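Local coordinates for GTPase activator-like protein (Chaetomium thermophilum, PDB 5HIU) that probably acts, as a whole, as a GTPase activator, and is seen here as its N-terminal, all-helical TSC2 segment, at residues A[317-322]-A[332-337]; A[48-53]-A[86-91]. One frame throughout, in Å; residues are numbered along the deposited sequence.

Contact 1. Residues A[317-322]-A[332-337]; sequences SVLQKL and PQVPLS
Leu322 takes the shortest polar bond here: its backbone N donates to Val318 O at 2.7 Å, an i to i+4 helical bond that holds the last turn of helix 302-322 in place. No hydrogen bond crosses to 332-337, so the join is made by aliphatic carbon alone. Leu322 swings CG away from its own backbone N and beside the carbonyl carbon (chi1 -167°), and its CD1 then meets Pro332 at the ring's CD, 4.1 Å away, the two side chains crossing at about a right angle. One turn earlier, Leu319 reaches across with a single methyl, CD2, to CG2 of Val334 at 4.3 Å. Both distances are those of light van der Waals packing. Neighbouring helices cover the same residues: Leu293 and Leu361, from 281-294 and 352-366, touch Leu319, while Gln283 and Val286 touch Pro332. Pro335 sits at the N-cap position of helix 336-348; the residues before it pack on the last turn of helix 302-322. The join of one helix end to the loop leading into the next is consistent with the alpha-solenoid of stacked helices that this N-terminal part forms.

Contact 2. Residues A[48-53]-A[86-91]; sequences FAVVDF and IECVKY
Val50 lays CG1 against the base of the Glu87 side chain, with CB 4.0 Å from that methyl and the carbonyl Glu87 O close by as well. Its second branch, CG2, lies 4.5 Å from Cys88 SG, a looser apolar touch. The backbones draw nearest where Val51 faces Glu87, with 6.9 Å between their CA atoms. There Val51 CG2, the branch lying beside the backbone N, meets the stem and head of the glutamate at an oblique angle: CG and CD are each 4.0 Å away, and OE1 is closer at 3.3 Å. The glutamate curls into this place by a bend at its second torsion (chi2 -52°), which turns the carboxylate round the helix toward Lys90. OE2 is then taken by Lys90 NZ at 2.7 Å, a salt bridge on the syn side of the carboxylate, 24° out of its plane. Beneath, Ile61 of helix 59-65 touches both Val50 and Cys88, and Trp62 also packs on Cys88, closing the buried side. The chemistry is therefore graded, from methyls and sulfur inside to a methyl against a carboxylate at the more exposed edge; the lysine pairing probably favours the ionised glutamate, but the charge stays within 86-91, and between 48-53 and 86-91 the contact is van der Waals only.

In the fold
Contacts 1 and 2 lie on opposite sides of the chain's centre, about 56 Å apart centre to centre, and share no helix: contact 2 joins helices 36-52 and 75-89 toward the N-terminus, whereas contact 1 ties the end of helix 302-322 to the loop before helix 336-348. Both are partly buried and small, and neither has a hydrogen bond between its segments. They differ in chemistry. Contact 1 is aliphatic throughout and closer to the middle of the chain; contact 2, farther out, has a buried apolar side and an exposed edge bearing a charged pair. Contact 1 bridges consecutive elements, contact 2 two helices with helix 59-65 between them in sequence, as expected of an elongated alpha-solenoid.

Contact 1. Residues A[317-322]-A[332-337]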
loop_
_atom_site.group_PDB
_atom_site.type_symbol
_atom_site.label_atom_id
_atom_site.label_comp_id
_atom_site.label_asym_id
_atom_site.label_seq_id
_atom_site.Cartn_x
_atom_site.Cartn_y
_atom_site.Cartn_z
ATOM N N SER A 317 11.885 12.393 4.087
ATOM C CA SER A 317 10.934 12.794 3.069
ATOM C C SER A 317 9.584 13.073 3.719
ATOM O O SER A 317 8.944 14.102 3.465
ATOM C CB SER A 317 10.792 11.661 2.040
ATOM O OG SER A 317 10.194 12.112 0.844
ATOM N N VAL A 318 9.163 12.140 4.563
ATOM C CA VAL A 318 7.839 12.193 5.158
ATOM C C VAL A 318 7.819 13.273 6.224
ATOM O O VAL A 318 6.818 13.966 6.393
ATOM C CB VAL A 318 7.417 10.811 5.734
ATOM C CG1 VAL A 318 6.205 10.940 6.625
ATOM C CG2 VAL A 318 7.122 9.835 4.608
ATOM N N LEU A 319 8.941 13.422 6.925
ATOM C CA LEU A 319 9.067 14.450 7.962
ATOM C C LEU A 319 9.023 15.844 7.361
ATOM O O LEU A 319 8.372 16.731 7.879
ATOM C CB LEU A 319 10.348 14.266 8.795
ATOM C CG LEU A 319 10.227 13.197 9.890
ATOM C CD1 LEU A 319 11.579 12.803 10.501
ATOM C CD2 LEU A 319 9.271 13.673 10.964
ATOM N N GLN A 320 9.718 16.038 6.262
ATOM C CA GLN A 320 9.711 17.336 5.621
ATOM C C GLN A 320 8.295 17.698 5.251
ATOM O O GLN A 320 7.889 18.826 5.381
ATOM C CB GLN A 320 10.579 17.303 4.378
ATOM C CG GLN A 320 10.525 18.567 3.554
ATOM C CD GLN A 320 11.576 18.562 2.464
ATOM O OE1 GLN A 320 12.702 18.059 2.643
ATOM N NE2 GLN A 320 11.221 19.112 1.322
ATOM N N LYS A 321 7.545 16.719 4.787
ATOM C CA LYS A 321 6.155 16.933 4.408
ATOM C C LYS A 321 5.288 17.123 5.668
ATOM O O LYS A 321 4.503 18.068 5.751
ATOM C CB LYS A 321 5.691 15.762 3.542
ATOM C CG LYS A 321 4.381 15.968 2.801
ATOM C CD LYS A 321 4.403 17.088 1.768
ATOM C CE LYS A 321 2.993 17.360 1.231
ATOM N NZ LYS A 321 2.863 18.683 0.554
ATOM N N LEU A 322 5.480 16.268 6.670
ATOM C CA LEU A 322 4.739 16.397 7.905
ATOM C C LEU A 322 4.944 17.742 8.573
ATOM O O LEU A 322 3.979 18.388 8.952
ATOM C CB LEU A 322 5.105 15.287 8.892
ATOM C CG LEU A 322 4.154 15.138 10.095
ATOM C CD1 LEU A 322 2.684 15.206 9.697
ATOM C CD2 LEU A 322 4.399 13.829 10.822
ATOM N N PRO A 332 -0.040 15.730 13.802
ATOM C CA PRO A 332 0.719 15.723 15.040
ATOM C C PRO A 332 1.961 16.580 14.918
ATOM O O PRO A 332 2.608 16.586 13.873
ATOM C CB PRO A 332 1.131 14.257 15.188
ATOM C CG PRO A 332 1.307 13.792 13.792
ATOM C CD PRO A 332 0.323 14.581 12.948
ATOM N N GLN A 333 2.311 17.284 15.984
ATOM C CA GLN A 333 3.510 18.099 15.973
ATOM C C GLN A 333 4.741 17.249 16.270
ATOM O O GLN A 333 4.645 16.171 16.829
ATOM C CB GLN A 333 3.371 19.268 16.955
ATOM C CG GLN A 333 2.842 20.553 16.316
ATOM C CD GLN A 333 1.584 20.338 15.482
ATOM O OE1 GLN A 333 0.548 19.932 16.005
ATOM N NE2 GLN A 333 1.671 20.614 14.181
ATOM N N VAL A 334 5.899 17.743 15.868
ATOM C CA VAL A 334 7.150 17.039 16.080
ATOM C C VAL A 334 8.013 17.800 17.096
ATOM O O VAL A 334 8.085 19.027 17.043
ATOM C CB VAL A 334 7.921 16.908 14.760
ATOM C CG1 VAL A 334 9.259 16.230 14.991
ATOM C CG2 VAL A 334 7.106 16.127 13.741
ATOM N N PRO A 335 8.681 17.077 18.015
ATOM C CA PRO A 335 9.580 17.758 18.956
ATOM C C PRO A 335 10.848 18.256 18.293
ATOM O O PRO A 335 11.530 17.501 17.600
ATOM C CB PRO A 335 9.928 16.685 19.993
ATOM C CG PRO A 335 9.271 15.415 19.565
ATOM C CD PRO A 335 8.629 15.619 18.226
ATOM N N LEU A 336 11.172 19.523 18.499
ATOM C CA LEU A 336 12.344 20.059 17.852
ATOM C C LEU A 336 13.594 19.370 18.376
ATOM O O LEU A 336 14.439 18.939 17.599
ATOM C CB LEU A 336 12.446 21.551 18.075
ATOM C CG LEU A 336 13.609 22.189 17.311
ATOM C CD1 LEU A 336 13.423 21.972 15.811
ATOM C CD2 LEU A 336 13.730 23.671 17.661
ATOM N N SER A 337 13.701 19.270 19.698
ATOM C CA SER A 337 14.845 18.626 20.343
ATOM C C SER A 337 15.106 17.252 19.731
ATOM O O SER A 337 16.169 17.028 19.139
ATOM C CB SER A 337 14.585 18.507 21.841
ATOM O OG SER A 337 13.234 18.141 22.068
#

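Contact 2. Residues A[48-53]-A[86-91]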
loop_
_atom_site.group_PDB
_atom_site.type_symbol
_atom_site.label_atom_id
_atom_site.label_comp_id
_atom_site.label_asym_id
_atom_site.label_seq_id
_atom_site.Cartn_x
_atom_site.Cartn_y
_atom_site.Cartn_z
ATOM N N PHE A 48 -27.238 -19.868 -20.865
ATOM C CA PHE A 48 -28.062 -18.958 -21.661
ATOM C C PHE A 48 -29.447 -18.768 -21.036
ATOM O O PHE A 48 -29.937 -17.647 -20.938
ATOM C CB PHE A 48 -28.174 -19.457 -23.117
ATOM C CG PHE A 48 -27.121 -18.893 -24.017
ATOM C CD1 PHE A 48 -25.782 -19.160 -23.781
ATOM C CD2 PHE A 48 -27.460 -18.069 -25.075
ATOM C CE1 PHE A 48 -24.794 -18.622 -24.586
ATOM C CE2 PHE A 48 -26.479 -17.525 -25.883
ATOM C CZ PHE A 48 -25.143 -17.796 -25.633
ATOM N N ALA A 49 -30.060 -19.872 -20.614
ATOM C CA ALA A 49 -31.387 -19.871 -19.988
ATOM C C ALA A 49 -31.447 -19.017 -18.735
ATOM O O ALA A 49 -32.332 -18.173 -18.577
ATOM C CB ALA A 49 -31.788 -21.291 -19.639
ATOM N N VAL A 50 -30.499 -19.258 -17.840
ATOM C CA VAL A 50 -30.376 -18.492 -16.612
ATOM C C VAL A 50 -30.271 -17.015 -16.962
ATOM O O VAL A 50 -30.987 -16.202 -16.385
ATOM C CB VAL A 50 -29.173 -18.976 -15.768
ATOM C CG1 VAL A 50 -28.828 -17.993 -14.662
ATOM C CG2 VAL A 50 -29.457 -20.361 -15.193
ATOM N N VAL A 51 -29.421 -16.673 -17.930
ATOM C CA VAL A 51 -29.281 -15.278 -18.368
ATOM C C VAL A 51 -30.660 -14.692 -18.734
ATOM O O VAL A 51 -30.947 -13.519 -18.457
ATOM C CB VAL A 51 -28.279 -15.138 -19.557
ATOM C CG1 VAL A 51 -28.406 -13.790 -20.259
ATOM C CG2 VAL A 51 -26.848 -15.329 -19.085
ATOM N N ASP A 52 -31.512 -15.518 -19.336
ATOM C CA ASP A 52 -32.825 -15.073 -19.802
ATOM C C ASP A 52 -33.945 -15.197 -18.757
ATOM O O ASP A 52 -35.085 -14.788 -19.003
ATOM C CB ASP A 52 -33.191 -15.832 -21.083
ATOM C CG ASP A 52 -32.296 -15.460 -22.248
ATOM O OD1 ASP A 52 -31.129 -15.067 -22.020
ATOM O OD2 ASP A 52 -32.759 -15.544 -23.396
ATOM N N PHE A 53 -33.615 -15.766 -17.601
ATOM C CA PHE A 53 -34.550 -15.895 -16.494
ATOM C C PHE A 53 -33.769 -15.765 -15.194
ATOM O O PHE A 53 -33.586 -16.735 -14.469
ATOM C CB PHE A 53 -35.258 -17.248 -16.553
ATOM C CG PHE A 53 -36.196 -17.403 -17.721
ATOM C CD1 PHE A 53 -37.518 -16.977 -17.635
ATOM C CD2 PHE A 53 -35.765 -18.000 -18.904
ATOM C CE1 PHE A 53 -38.385 -17.133 -18.705
ATOM C CE2 PHE A 53 -36.628 -18.159 -19.978
ATOM C CZ PHE A 53 -37.939 -17.724 -19.877
ATOM N N ILE A 86 -21.135 -18.868 -12.300
ATOM C CA ILE A 86 -20.962 -17.431 -12.249
ATOM C C ILE A 86 -22.282 -16.726 -12.500
ATOM O O ILE A 86 -22.632 -15.771 -11.794
ATOM C CB ILE A 86 -19.898 -17.003 -13.278
ATOM C CG1 ILE A 86 -18.524 -17.217 -12.672
ATOM C CG2 ILE A 86 -20.055 -15.553 -13.685
ATOM C CD1 ILE A 86 -17.445 -17.368 -13.691
ATOM N N GLU A 87 -23.024 -17.195 -13.494
ATOM C CA GLU A 87 -24.335 -16.613 -13.757
ATOM C C GLU A 87 -25.289 -16.913 -12.624
ATOM O O GLU A 87 -26.112 -16.074 -12.302
ATOM C CB GLU A 87 -24.920 -17.079 -15.097
ATOM C CG GLU A 87 -24.221 -16.490 -16.310
ATOM C CD GLU A 87 -24.113 -14.975 -16.246
ATOM O OE1 GLU A 87 -25.151 -14.306 -16.418
ATOM O OE2 GLU A 87 -22.994 -14.449 -16.017
ATOM N N CYS A 88 -25.171 -18.091 -12.011
ATOM C CA CYS A 88 -26.058 -18.474 -10.913
ATOM C C CYS A 88 -25.882 -17.611 -9.657
ATOM O O CYS A 88 -26.859 -17.188 -9.054
ATOM C CB CYS A 88 -25.896 -19.958 -10.572
ATOM S SG CYS A 88 -26.519 -21.058 -11.868
ATOM N N VAL A 89 -24.649 -17.344 -9.252
ATOM C CA VAL A 89 -24.445 -16.591 -8.021
ATOM C C VAL A 89 -25.054 -15.199 -8.092
ATOM O O VAL A 89 -25.379 -14.642 -7.068
ATOM C CB VAL A 89 -22.969 -16.493 -7.610
ATOM C CG1 VAL A 89 -22.444 -17.861 -7.227
ATOM C CG2 VAL A 89 -22.113 -15.878 -8.710
ATOM N N LYS A 90 -25.218 -14.651 -9.295
ATOM C CA LYS A 90 -25.825 -13.327 -9.493
ATOM C C LYS A 90 -27.265 -13.264 -8.987
ATOM O O LYS A 90 -27.704 -12.226 -8.512
ATOM C CB LYS A 90 -25.742 -12.906 -10.966
ATOM C CG LYS A 90 -24.325 -12.573 -11.410
ATOM C CD LYS A 90 -24.133 -12.623 -12.917
ATOM C CE LYS A 90 -22.675 -12.315 -13.256
ATOM N NZ LYS A 90 -22.326 -12.228 -14.707
ATOM N N TYR A 91 -27.975 -14.378 -9.061
ATOM C CA TYR A 91 -29.337 -14.501 -8.534
ATOM C C TYR A 91 -29.496 -13.725 -7.229
ATOM O O TYR A 91 -28.753 -13.966 -6.276
ATOM C CB TYR A 91 -29.639 -15.974 -8.291
ATOM C CG TYR A 91 -31.024 -16.315 -7.807
ATOM C CD1 TYR A 91 -32.109 -16.296 -8.672
ATOM C CD2 TYR A 91 -31.242 -16.724 -6.492
ATOM C CE1 TYR A 91 -33.378 -16.640 -8.240
ATOM C CE2 TYR A 91 -32.506 -17.071 -6.051
ATOM C CZ TYR A 91 -33.569 -17.032 -6.934
ATOM O OH TYR A 91 -34.824 -17.380 -6.501
#